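Local coordinates for putative O-Methyltransferase (Corynebacterium glutamicum, PDB 3DR5) that is a putative O-methyltransferase that probably transfers a methyl group from S-adenosyl-L-methionine to a hydroxyl group of its acceptor, at the interface of chains A and B. Numbering follows the deposited sequence. Chains: chain A/B, Putative O-Methyltransferase.

The interface of chains A and B. Residues chain A 44, 47, 199, 201, 209; chain B 44, 47, 199, 201, 209.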
ATOM      1  N   LEU A  44       5.824  -1.962  -2.454  1.00 27.40           N
ATOM      2  CA  LEU A  44       4.589  -1.935  -1.670  1.00 27.16           C
ATOM      3  C   LEU A  44       4.681  -2.989  -0.543  1.00 26.87           C
ATOM      4  O   LEU A  44       4.143  -2.777   0.550  1.00 27.06           O
ATOM      5  CB  LEU A  44       3.362  -2.226  -2.542  1.00 25.60           C
ATOM      6  CG  LEU A  44       2.064  -2.409  -1.734  1.00 29.19           C
ATOM      7  CD1 LEU A  44       1.806  -1.164  -0.890  1.00 27.74           C
ATOM      8  CD2 LEU A  44       0.891  -2.675  -2.672  1.00 24.87           C
ATOM      9  N   THR A  47       6.578  -1.466   2.200  1.00 28.69           N
ATOM     10  CA  THR A  47       5.745  -0.460   2.853  1.00 27.73           C
ATOM     11  C   THR A  47       4.807  -1.086   3.877  1.00 27.47           C
ATOM     12  O   THR A  47       4.680  -0.585   4.995  1.00 27.23           O
ATOM     13  CB  THR A  47       4.889   0.311   1.825  1.00 28.09           C
ATOM     14  OG1 THR A  47       5.743   0.985   0.894  1.00 27.40           O
ATOM     15  CG2 THR A  47       3.996   1.338   2.529  1.00 23.26           C
ATOM     16  N   ALA A 199      -8.529  -3.748  -0.772  1.00 31.03           N
ATOM     17  CA  ALA A 199      -7.935  -2.818  -1.721  1.00 30.46           C
ATOM     18  C   ALA A 199      -7.475  -3.685  -2.892  1.00 30.64           C
ATOM     19  O   ALA A 199      -6.788  -4.686  -2.693  1.00 30.97           O
ATOM     20  CB  ALA A 199      -6.738  -2.076  -1.100  1.00 28.20           C
ATOM     21  N   LEU A 201      -5.481  -3.373  -6.410  1.00 31.75           N
ATOM     22  CA  LEU A 201      -4.585  -2.483  -7.110  1.00 31.41           C
ATOM     23  C   LEU A 201      -4.008  -2.945  -8.445  1.00 31.43           C
ATOM     24  O   LEU A 201      -3.894  -4.133  -8.691  1.00 31.82           O
ATOM     25  CB  LEU A 201      -3.464  -2.132  -6.123  1.00 29.43           C
ATOM     26  CG  LEU A 201      -3.965  -1.843  -4.682  1.00 32.44           C
ATOM     27  CD1 LEU A 201      -2.783  -1.789  -3.694  1.00 26.90           C
ATOM     28  CD2 LEU A 201      -4.758  -0.533  -4.656  1.00 27.08           C
ATOM     29  N   VAL A 209      -5.326  -6.887  -1.622  1.00 29.09           N
ATOM     30  CA  VAL A 209      -4.825  -6.885  -0.265  1.00 29.88           C
ATOM     31  C   VAL A 209      -6.034  -6.651   0.639  1.00 30.32           C
ATOM     32  O   VAL A 209      -6.831  -5.731   0.444  1.00 32.33           O
ATOM     33  CB  VAL A 209      -3.653  -5.841  -0.040  1.00 29.48           C
ATOM     34  CG1 VAL A 209      -3.545  -4.913  -1.206  1.00 29.65           C
ATOM     35  CG2 VAL A 209      -3.822  -5.121   1.280  1.00 25.94           C
TER
ATOM     36  N   LEU B  44      -6.175   2.081  -1.149  1.00 27.40           N
ATOM     37  CA  LEU B  44      -4.812   2.011  -0.621  1.00 27.16           C
ATOM     38  C   LEU B  44      -4.678   2.988   0.568  1.00 26.87           C
ATOM     39  O   LEU B  44      -3.941   2.708   1.521  1.00 27.06           O
ATOM     40  CB  LEU B  44      -3.775   2.367  -1.693  1.00 25.60           C
ATOM     41  CG  LEU B  44      -2.345   2.504  -1.141  1.00 29.19           C
ATOM     42  CD1 LEU B  44      -1.937   1.208  -0.447  1.00 27.74           C
ATOM     43  CD2 LEU B  44      -1.373   2.838  -2.269  1.00 24.87           C
ATOM     44  N   THR B  47      -6.020   1.277   3.521  1.00 28.69           N
ATOM     45  CA  THR B  47      -5.083   0.236   3.933  1.00 27.73           C
ATOM     46  C   THR B  47      -3.961   0.799   4.795  1.00 27.47           C
ATOM     47  O   THR B  47      -3.623   0.227   5.832  1.00 27.23           O
ATOM     48  CB  THR B  47      -4.446  -0.461   2.711  1.00 28.09           C
ATOM     49  OG1 THR B  47      -5.469  -1.078   1.920  1.00 27.40           O
ATOM     50  CG2 THR B  47      -3.440  -1.526   3.160  1.00 23.26           C
ATOM     51  N   ALA B 199       8.243   3.845  -2.158  1.00 31.03           N
ATOM     52  CA  ALA B 199       7.471   2.975  -3.033  1.00 30.46           C
ATOM     53  C   ALA B 199       6.799   3.914  -4.033  1.00 30.64           C
ATOM     54  O   ALA B 199       6.170   4.896  -3.640  1.00 30.97           O
ATOM     55  CB  ALA B 199       6.412   2.186  -2.242  1.00 28.20           C
ATOM     56  N   LEU B 201       4.161   3.821  -7.113  1.00 31.75           N
ATOM     57  CA  LEU B 201       3.141   2.973  -7.683  1.00 31.41           C
ATOM     58  C   LEU B 201       2.320   3.518  -8.849  1.00 31.43           C
ATOM     59  O   LEU B 201       2.169   4.718  -8.990  1.00 31.82           O
ATOM     60  CB  LEU B 201       2.229   2.551  -6.523  1.00 29.43           C
ATOM     61  CG  LEU B 201       2.998   2.171  -5.229  1.00 32.44           C
ATOM     62  CD1 LEU B 201       2.028   2.045  -4.037  1.00 26.90           C
ATOM     63  CD2 LEU B 201       3.773   0.868  -5.442  1.00 27.08           C
ATOM     64  N   VAL B 209       4.956   7.012  -2.165  1.00 29.09           N
ATOM     65  CA  VAL B 209       4.727   6.919  -0.741  1.00 29.88           C
ATOM     66  C   VAL B 209       6.086   6.633  -0.104  1.00 30.32           C
ATOM     67  O   VAL B 209       6.825   5.733  -0.509  1.00 32.33           O
ATOM     68  CB  VAL B 209       3.614   5.854  -0.362  1.00 29.48           C
ATOM     69  CG1 VAL B 209       3.277   5.004  -1.544  1.00 29.65           C
ATOM     70  CG2 VAL B 209       4.030   5.050   0.850  1.00 25.94           C
TER
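Two copies of one helix face each other across a two-fold axis, and each also packs against side chains of two strands of the partner. The tightest fit is at A:Thr47: its hydroxyl OG1 lies 3.4 Å from the methyl CB of B:Ala199. OG1 sits beside the backbone N and anti to the carbonyl carbon (chi1 -61°), which turns it towards the alanine methyl. Alanine suits this place because its short methyl lets the strand come close to the helix; the same CB is 4.2 Å from N of A:Leu44. This torsion also sets CG2 of A:Thr47 anti to its own N, pointing at B:Val209, which it meets tip to tip, CG2 to CG2, at 4.1 Å. Threonine thus offers the partner two small branches, and beta-branched valine, well suited to a strand, answers one of them with a methyl.

Packing is looser around the leucines. CD2 of B:Leu201 comes to 4.3 Å from CB of A:Leu44, lying over the root of that side chain. A:Leu44 extends with CG anti to the backbone N (chi1 172°), carrying its branched end toward the axis, where its CD1 stands 4.5 Å from CD1 of B:Leu44. Flexible leucines suit such a seam, covering apolar surface without demanding exact fit. No polar bond crosses the patch, so in this part of the interface the contact rests on fit and on burial of largely apolar surface, although the coordinates alone do not prove a dimer in solution.

Leu44 and Thr47 lie one turn apart on helix 39-51; Ala199 and Leu201 belong to strand 196-201, and Val209 to strand 207-212, the last strand of the methyltransferase fold.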